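Side-chain contacts in putative 2,5-diketo-D-gluconic acid reductase B (Sinorhizobium meliloti, PDB 3UP8), which probably reduces methylglyoxal to hydroxyacetone with NADPH, as an aldo/keto reductase of the 2,5-diketo-D-gluconate reductase type: residues A[208-213]-A[284-289]; A[105-110]-A[144-149]; A[62-67]-A[74-79]. All coordinates share one frame; numbering follows the deposited sequence.

Contact 1 (A[208-213]-A[284-289]); sequences AMANGK and GRIVNP
Ala210 and Ile286 stand at the closest backbone approach of two loop segments, 208-213 and 284-289, their CA atoms 7.5 Å apart. In 208-213 the chain turns tightly: Gly212 N bonds to Met209 O and Lys213 N to Ala210 O, and positive phi angles at Ala210, Asn211 and Gly212 bend it back on itself. At a phi of 106° the carbonyl O of Asn211 crowds the place a beta carbon of Gly212 would take, so a residue without a side chain suits the turn. Segment 284-289 is more open, and no hydrogen bond joins the two. In the TIM barrel of the aldo/keto reductases, 208-213 follows strand 202-206, while 284-289 belongs to the C-terminal tail beyond helix 270-277. Ile286 carries the contact through one methyl. Its CG1 lies anti to the carbonyl carbon (chi1 -60°) and the chain then runs on extended, bringing CD1 3.6 Å from Ala210 C. The same CD1 lies 4.2 Å from Ala210 CB and 3.9 Å from Asn211 CB. Small Ala210 lets this methyl come close to the main chain, whereas exposed Asn211 meets it with CB. The backbone N atoms of Ile286 and Val287 are hydrogen-bonded to the carboxylate of Glu182.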
loop_
_atom_site.group_PDB
_atom_site.type_symbol
_atom_site.label_atom_id
_atom_site.label_comp_id
_atom_site.label_asym_id
_atom_site.label_seq_id
_atom_site.Cartn_x
_atom_site.Cartn_y
_atom_site.Cartn_z
ATOM N N ALA A 208 -6.115 4.452 -5.746
ATOM C CA ALA A 208 -5.627 5.571 -6.569
ATOM C C ALA A 208 -6.640 6.027 -7.639
ATOM O O ALA A 208 -6.744 7.216 -7.919
ATOM C CB ALA A 208 -4.310 5.201 -7.221
HETATM N N MSE A 209 -7.371 5.078 -8.221
HETATM C CA MSE A 209 -8.329 5.359 -9.312
HETATM C C MSE A 209 -9.688 5.882 -8.819
HETATM O O MSE A 209 -10.564 6.213 -9.631
HETATM C CB MSE A 209 -8.563 4.100 -10.163
HETATM C CG MSE A 209 -7.343 3.526 -10.850
HETATM SE SE MSE A 209 -6.513 4.824 -12.037
HETATM C CE MSE A 209 -5.066 5.448 -10.933
ATOM N N ALA A 210 -9.861 5.925 -7.494
ATOM C CA ALA A 210 -11.114 6.340 -6.851
ATOM C C ALA A 210 -12.367 5.637 -7.411
ATOM O O ALA A 210 -13.389 6.277 -7.694
ATOM C CB ALA A 210 -11.265 7.851 -6.865
ATOM N N ASN A 211 -12.258 4.318 -7.569
ATOM C CA ASN A 211 -13.377 3.467 -7.966
ATOM C C ASN A 211 -13.944 3.855 -9.341
ATOM O O ASN A 211 -15.136 3.674 -9.599
ATOM C CB ASN A 211 -14.470 3.514 -6.879
ATOM C CG ASN A 211 -15.301 2.252 -6.810
ATOM O OD1 ASN A 211 -14.937 1.209 -7.348
ATOM N ND2 ASN A 211 -16.436 2.345 -6.123
ATOM N N GLY A 212 -13.084 4.385 -10.216
ATOM C CA GLY A 212 -13.494 4.794 -11.561
ATOM C C GLY A 212 -13.613 6.290 -11.816
ATOM O O GLY A 212 -13.690 6.718 -12.970
ATOM N N LYS A 213 -13.635 7.092 -10.753
ATOM C CA LYS A 213 -13.716 8.547 -10.891
ATOM C C LYS A 213 -12.531 9.113 -11.674
ATOM O O LYS A 213 -12.694 10.037 -12.481
ATOM C CB LYS A 213 -13.780 9.228 -9.529
ATOM C CG LYS A 213 -15.162 9.566 -9.005
ATOM C CD LYS A 213 -15.044 10.668 -7.936
ATOM C CE LYS A 213 -16.338 11.440 -7.769
ATOM N NZ LYS A 213 -16.081 12.830 -7.312
ATOM N N GLY A 284 -15.170 12.388 -0.324
ATOM C CA GLY A 284 -14.349 11.642 -1.265
ATOM C C GLY A 284 -13.960 10.237 -0.816
ATOM O O GLY A 284 -13.581 9.415 -1.640
ATOM N N ARG A 285 -14.060 9.960 0.484
ATOM C CA ARG A 285 -13.682 8.643 1.023
ATOM C C ARG A 285 -14.634 7.557 0.556
ATOM O O ARG A 285 -15.864 7.712 0.633
ATOM C CB ARG A 285 -13.646 8.664 2.548
ATOM C CG ARG A 285 -13.095 7.373 3.146
ATOM C CD ARG A 285 -13.130 7.426 4.655
ATOM N NE ARG A 285 -12.381 8.558 5.194
ATOM C CZ ARG A 285 -11.053 8.602 5.312
ATOM N NH1 ARG A 285 -10.305 7.565 4.926
ATOM N NH2 ARG A 285 -10.470 9.691 5.824
ATOM N N ILE A 286 -14.051 6.458 0.079
ATOM C CA ILE A 286 -14.791 5.315 -0.451
ATOM C C ILE A 286 -14.950 4.206 0.592
ATOM O O ILE A 286 -16.033 3.645 0.739
ATOM C CB ILE A 286 -14.083 4.738 -1.704
ATOM C CG1 ILE A 286 -13.985 5.800 -2.806
ATOM C CG2 ILE A 286 -14.796 3.456 -2.227
ATOM C CD1 ILE A 286 -12.972 5.447 -3.895
ATOM N N VAL A 287 -13.872 3.897 1.317
ATOM C CA VAL A 287 -13.857 2.753 2.240
ATOM C C VAL A 287 -14.036 3.221 3.689
ATOM O O VAL A 287 -13.186 3.918 4.230
ATOM C CB VAL A 287 -12.534 1.928 2.087
ATOM C CG1 VAL A 287 -12.558 0.676 2.963
ATOM C CG2 VAL A 287 -12.309 1.535 0.620
ATOM N N ASN A 288 -15.145 2.830 4.321
ATOM C CA ASN A 288 -15.479 3.313 5.663
ATOM C C ASN A 288 -16.299 2.269 6.459
ATOM O O ASN A 288 -17.456 2.527 6.814
ATOM C CB ASN A 288 -16.271 4.623 5.529
ATOM C CG ASN A 288 -16.140 5.534 6.742
ATOM O OD1 ASN A 288 -15.616 5.152 7.792
ATOM N ND2 ASN A 288 -16.624 6.761 6.595
ATOM N N PRO A 289 -15.724 1.075 6.710
ATOM C CA PRO A 289 -16.531 0.051 7.396
ATOM C C PRO A 289 -16.744 0.349 8.879
ATOM O O PRO A 289 -15.796 0.627 9.621
ATOM C CB PRO A 289 -15.748 -1.248 7.173
ATOM C CG PRO A 289 -14.353 -0.810 6.913
ATOM C CD PRO A 289 -14.413 0.560 6.281
#

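Contact 2 (A[105-110]-A[144-149]); sequences AFIASV and NEVRNA
Neighbouring helices on the outer wall of the TIM barrel meet where Ile107 and Val110 of helix 103-117 face Glu145 and Val146 of helix 136-148. The axes of the short helical segments pass 10.7 Å apart at a crossing angle of -41°, and Ile107 and Val146 are nearest in backbone register. Ile107 has CG1 anti to its carbonyl carbon, and a second torsion of -51° bends the chain, carrying CD1 across to the other helix. There CD1 meets Val146 CG1 at 3.7 Å. Val146 CG1 also approaches Val110 CG1, at 4.2 Å, so a single valine methyl packs against both Ile107 and Val110. On the barrel side lies strand 122-127, which comes between the two helices in the chain: Leu125 touches both Val110 and Val146, and branched apolar side chains suit the layer between helices and barrel. Glu145, extended, lies at about a right angle to Ile107, bringing its carboxylate over the isoleucine tip, with OE2 3.5 Å from Ile107 CD1. This is a van der Waals contact; the polar bond of the glutamate is from OE1 to NE2 of His103, the first residue of helix 103-117. Within that helix Ser109 OG donates to Phe106 O at 2.8 Å, an oxygen that also accepts from Val110 N, and the same hydroxyl is hydrogen-bonded to Gln68 NE2.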
loop_
_atom_site.group_PDB
_atom_site.type_symbol
_atom_site.label_atom_id
_atom_site.label_comp_id
_atom_site.label_asym_id
_atom_site.label_seq_id
_atom_site.Cartn_x
_atom_site.Cartn_y
_atom_site.Cartn_z
ATOM N N ALA A 105 -4.147 -15.991 18.512
ATOM C CA ALA A 105 -4.683 -15.989 17.147
ATOM C C ALA A 105 -3.783 -15.195 16.183
ATOM O O ALA A 105 -3.652 -15.539 15.002
ATOM C CB ALA A 105 -6.108 -15.428 17.141
ATOM N N PHE A 106 -3.167 -14.129 16.696
ATOM C CA PHE A 106 -2.296 -13.264 15.904
ATOM C C PHE A 106 -1.092 -14.068 15.419
ATOM O O PHE A 106 -0.831 -14.158 14.217
ATOM C CB PHE A 106 -1.823 -12.090 16.784
ATOM C CG PHE A 106 -1.231 -10.928 16.023
ATOM C CD1 PHE A 106 -1.847 -9.679 16.076
ATOM C CD2 PHE A 106 -0.055 -11.070 15.291
ATOM C CE1 PHE A 106 -1.302 -8.600 15.406
ATOM C CE2 PHE A 106 0.508 -9.985 14.616
ATOM C CZ PHE A 106 -0.119 -8.747 14.675
ATOM N N ILE A 107 -0.375 -14.653 16.371
ATOM C CA ILE A 107 0.825 -15.424 16.105
ATOM C C ILE A 107 0.498 -16.569 15.152
ATOM O O ILE A 107 1.217 -16.770 14.166
ATOM C CB ILE A 107 1.444 -15.987 17.427
ATOM C CG1 ILE A 107 1.813 -14.861 18.395
ATOM C CG2 ILE A 107 2.626 -16.892 17.157
ATOM C CD1 ILE A 107 2.675 -13.727 17.820
ATOM N N ALA A 108 -0.589 -17.290 15.429
ATOM C CA ALA A 108 -0.996 -18.422 14.563
ATOM C C ALA A 108 -1.326 -17.968 13.135
ATOM O O ALA A 108 -0.932 -18.625 12.159
ATOM C CB ALA A 108 -2.169 -19.197 15.182
ATOM N N SER A 109 -2.029 -16.842 13.006
ATOM C CA SER A 109 -2.410 -16.345 11.670
ATOM C C SER A 109 -1.202 -15.967 10.816
ATOM O O SER A 109 -1.255 -16.047 9.588
ATOM C CB SER A 109 -3.398 -15.176 11.759
ATOM O OG SER A 109 -2.735 -13.980 12.104
ATOM N N VAL A 110 -0.128 -15.527 11.464
ATOM C CA VAL A 110 1.082 -15.146 10.749
ATOM C C VAL A 110 1.746 -16.405 10.172
ATOM O O VAL A 110 2.095 -16.440 8.993
ATOM C CB VAL A 110 2.036 -14.322 11.640
ATOM C CG1 VAL A 110 3.402 -14.147 10.975
ATOM C CG2 VAL A 110 1.401 -12.968 11.945
ATOM N N ASN A 144 5.677 -6.806 17.111
ATOM C CA ASN A 144 7.083 -6.861 17.488
ATOM C C ASN A 144 7.579 -8.291 17.725
ATOM O O ASN A 144 8.715 -8.613 17.417
ATOM C CB ASN A 144 7.335 -6.005 18.738
ATOM C CG ASN A 144 7.487 -4.541 18.396
ATOM O OD1 ASN A 144 8.590 -4.073 18.140
ATOM N ND2 ASN A 144 6.377 -3.832 18.326
ATOM N N GLU A 145 6.728 -9.134 18.292
ATOM C CA GLU A 145 7.120 -10.524 18.535
ATOM C C GLU A 145 7.494 -11.213 17.222
ATOM O O GLU A 145 8.572 -11.791 17.111
ATOM C CB GLU A 145 6.007 -11.298 19.224
ATOM C CG GLU A 145 6.350 -12.789 19.458
ATOM C CD GLU A 145 5.265 -13.528 20.243
ATOM O OE1 GLU A 145 4.567 -12.873 21.034
ATOM O OE2 GLU A 145 5.109 -14.769 20.075
ATOM N N VAL A 146 6.620 -11.139 16.228
ATOM C CA VAL A 146 6.898 -11.827 14.962
ATOM C C VAL A 146 8.059 -11.206 14.191
ATOM O O VAL A 146 8.753 -11.907 13.445
ATOM C CB VAL A 146 5.647 -11.964 14.077
ATOM C CG1 VAL A 146 4.639 -12.863 14.755
ATOM C CG2 VAL A 146 5.014 -10.574 13.748
ATOM N N ARG A 147 8.270 -9.899 14.365
ATOM C CA ARG A 147 9.455 -9.242 13.811
ATOM C C ARG A 147 10.736 -9.806 14.428
ATOM O O ARG A 147 11.667 -10.184 13.708
ATOM C CB ARG A 147 9.392 -7.715 13.982
ATOM C CG ARG A 147 10.529 -6.971 13.265
ATOM C CD ARG A 147 10.369 -5.459 13.367
ATOM N NE ARG A 147 11.519 -4.728 12.811
ATOM C CZ ARG A 147 12.647 -4.453 13.474
ATOM N NH1 ARG A 147 12.825 -4.857 14.726
ATOM N NH2 ARG A 147 13.618 -3.772 12.873
ATOM N N ASN A 148 10.782 -9.869 15.757
ATOM C CA ASN A 148 11.941 -10.423 16.469
ATOM C C ASN A 148 12.168 -11.906 16.153
ATOM O O ASN A 148 13.295 -12.365 16.182
ATOM C CB ASN A 148 11.796 -10.247 17.989
ATOM C CG ASN A 148 11.951 -8.800 18.439
ATOM O OD1 ASN A 148 12.033 -7.877 17.628
ATOM N ND2 ASN A 148 12.011 -8.600 19.752
ATOM N N ALA A 149 11.094 -12.635 15.847
ATOM C CA ALA A 149 11.179 -14.062 15.485
ATOM C C ALA A 149 11.756 -14.274 14.078
ATOM O O ALA A 149 12.087 -15.402 13.701
ATOM C CB ALA A 149 9.790 -14.726 15.603
#

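Contact 3 (A[62-67]-A[74-79]); sequences RHVDTA and AEVGEA
Val64 of barrel strand 63-65 and Thr66 just beyond its end face Val76 of the following helix, inside the beta-alpha-beta unit made by strand 63-65, helix 73-83 and strand 91-96 of the TIM barrel. Residues 64 and 66 alternate with Asp65, so their side chains point to the helix, whereas that of Asp65 points away from it and forms a salt bridge with Lys95, the residue predicted to lower the pKa of the active-site tyrosine. Val76 serves both partners with its two branches. At a chi1 of 168°, CG1 is anti to the backbone N and meets Val64 CG1 at 3.8 Å; CG2, anti to the carbonyl carbon, goes to Thr66. Val64 adopts the corresponding rotamer (chi1 -179°), and the two valine side chains pass alongside each other in opposite directions, methyl against methyl. Valine suits position 76 because its two methyls let one residue reach both Val64 and Thr66 in a buried, largely apolar layer. Leu53 of helix 46-59 touches Val64, and Leu92 of the next strand touches Val76, extending this layer. Thr66 lies near the predicted proton donor Tyr70. A chi1 of -172° sets its OG1 anti to the backbone N, where it is hydrogen-bonded to Asn72 OD1, satisfying a buried hydroxyl. CB and the flank of that same hydroxyl lie against Val76, whose CG2 methyl is 4.0 Å from both Thr66 CB and Thr66 OG1.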
loop_
_atom_site.group_PDB
_atom_site.type_symbol
_atom_site.label_atom_id
_atom_site.label_comp_id
_atom_site.label_asym_id
_atom_site.label_seq_id
_atom_site.Cartn_x
_atom_site.Cartn_y
_atom_site.Cartn_z
ATOM N N ARG A 62 8.260 -5.262 -8.279
ATOM C CA ARG A 62 9.026 -5.936 -7.224
ATOM C C ARG A 62 8.425 -5.731 -5.831
ATOM O O ARG A 62 9.077 -5.990 -4.820
ATOM C CB ARG A 62 10.474 -5.452 -7.231
ATOM C CG ARG A 62 11.293 -5.868 -8.450
ATOM C CD ARG A 62 11.505 -7.388 -8.513
ATOM N NE ARG A 62 12.309 -7.753 -9.674
ATOM C CZ ARG A 62 11.818 -8.036 -10.878
ATOM N NH1 ARG A 62 10.515 -8.009 -11.095
ATOM N NH2 ARG A 62 12.641 -8.342 -11.873
ATOM N N HIS A 63 7.194 -5.241 -5.786
ATOM C CA HIS A 63 6.492 -4.992 -4.545
ATOM C C HIS A 63 5.123 -5.605 -4.757
ATOM O O HIS A 63 4.435 -5.285 -5.713
ATOM C CB HIS A 63 6.453 -3.468 -4.284
ATOM C CG HIS A 63 5.549 -3.041 -3.170
ATOM N ND1 HIS A 63 5.309 -1.710 -2.890
ATOM C CD2 HIS A 63 4.810 -3.749 -2.284
ATOM C CE1 HIS A 63 4.461 -1.621 -1.884
ATOM N NE2 HIS A 63 4.151 -2.842 -1.490
ATOM N N VAL A 64 4.763 -6.558 -3.905
ATOM C CA VAL A 64 3.461 -7.207 -3.988
ATOM C C VAL A 64 2.757 -7.070 -2.640
ATOM O O VAL A 64 3.357 -7.347 -1.604
ATOM C CB VAL A 64 3.568 -8.710 -4.350
ATOM C CG1 VAL A 64 2.177 -9.322 -4.436
ATOM C CG2 VAL A 64 4.322 -8.904 -5.690
ATOM N N ASP A 65 1.502 -6.627 -2.685
ATOM C CA ASP A 65 0.708 -6.355 -1.489
ATOM C C ASP A 65 -0.552 -7.209 -1.408
ATOM O O ASP A 65 -1.388 -7.208 -2.326
ATOM C CB ASP A 65 0.347 -4.870 -1.427
ATOM C CG ASP A 65 -0.442 -4.514 -0.185
ATOM O OD1 ASP A 65 -1.675 -4.766 -0.169
ATOM O OD2 ASP A 65 0.176 -3.972 0.761
ATOM N N THR A 66 -0.705 -7.918 -0.289
ATOM C CA THR A 66 -1.871 -8.778 -0.060
ATOM C C THR A 66 -2.337 -8.660 1.409
ATOM O O THR A 66 -1.863 -7.777 2.137
ATOM C CB THR A 66 -1.568 -10.242 -0.515
ATOM O OG1 THR A 66 -2.759 -11.041 -0.475
ATOM C CG2 THR A 66 -0.460 -10.876 0.347
ATOM N N ALA A 67 -3.293 -9.496 1.819
ATOM C CA ALA A 67 -3.881 -9.436 3.161
ATOM C C ALA A 67 -4.530 -10.768 3.466
ATOM O O ALA A 67 -4.972 -11.455 2.558
ATOM C CB ALA A 67 -4.928 -8.331 3.247
ATOM N N ALA A 74 -2.541 -17.489 -1.009
ATOM C CA ALA A 74 -2.074 -18.728 -1.638
ATOM C C ALA A 74 -1.601 -18.503 -3.082
ATOM O O ALA A 74 -0.536 -18.983 -3.484
ATOM C CB ALA A 74 -3.176 -19.822 -1.582
ATOM N N GLU A 75 -2.381 -17.750 -3.843
ATOM C CA GLU A 75 -2.080 -17.515 -5.253
ATOM C C GLU A 75 -0.925 -16.528 -5.406
ATOM O O GLU A 75 -0.112 -16.669 -6.319
ATOM C CB GLU A 75 -3.345 -17.048 -5.988
ATOM C CG GLU A 75 -4.426 -18.150 -6.092
ATOM C CD GLU A 75 -5.379 -18.226 -4.900
ATOM O OE1 GLU A 75 -5.140 -17.577 -3.853
ATOM O OE2 GLU A 75 -6.393 -18.954 -5.013
ATOM N N VAL A 76 -0.836 -15.541 -4.503
ATOM C CA VAL A 76 0.328 -14.661 -4.462
ATOM C C VAL A 76 1.595 -15.495 -4.273
ATOM O O VAL A 76 2.564 -15.313 -5.004
ATOM C CB VAL A 76 0.226 -13.563 -3.349
ATOM C CG1 VAL A 76 1.573 -12.861 -3.155
ATOM C CG2 VAL A 76 -0.851 -12.535 -3.700
ATOM N N GLY A 77 1.575 -16.401 -3.295
ATOM C CA GLY A 77 2.703 -17.293 -3.002
ATOM C C GLY A 77 3.101 -18.144 -4.203
ATOM O O GLY A 77 4.278 -18.236 -4.541
ATOM N N GLU A 78 2.108 -18.726 -4.867
ATOM C CA GLU A 78 2.353 -19.555 -6.062
ATOM C C GLU A 78 2.967 -18.731 -7.199
ATOM O O GLU A 78 3.968 -19.127 -7.790
ATOM C CB GLU A 78 1.046 -20.201 -6.541
ATOM C CG GLU A 78 1.249 -21.218 -7.680
ATOM C CD GLU A 78 -0.051 -21.851 -8.155
ATOM O OE1 GLU A 78 -0.916 -22.130 -7.301
ATOM O OE2 GLU A 78 -0.205 -22.068 -9.378
ATOM N N ALA A 79 2.358 -17.587 -7.495
ATOM C CA ALA A 79 2.835 -16.698 -8.561
ATOM C C ALA A 79 4.278 -16.254 -8.351
ATOM O O ALA A 79 5.085 -16.296 -9.277
ATOM C CB ALA A 79 1.908 -15.490 -8.714
#

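Overall arrangement
From the N terminus, contact 3 comes first and closes the shortest loop, with six residues between segments 62-67 and 74-79. Contact 2 comes next, joining helices 103-117 and 136-148 across the intervening strand 122-127. Contact 1 closes last and spans most chain, bringing the C-terminal tail back to the loop after strand 202-206. The three loops run in series, none nested or crossing. Contact 3 ties a barrel strand to its own helix and contact 2 ties two neighbouring outer helices, with nearest atoms of the two contacts about 9 Å apart; contact 1, its centre 31 Å from that of contact 2, lies on the opposite side of the chain's centre from it.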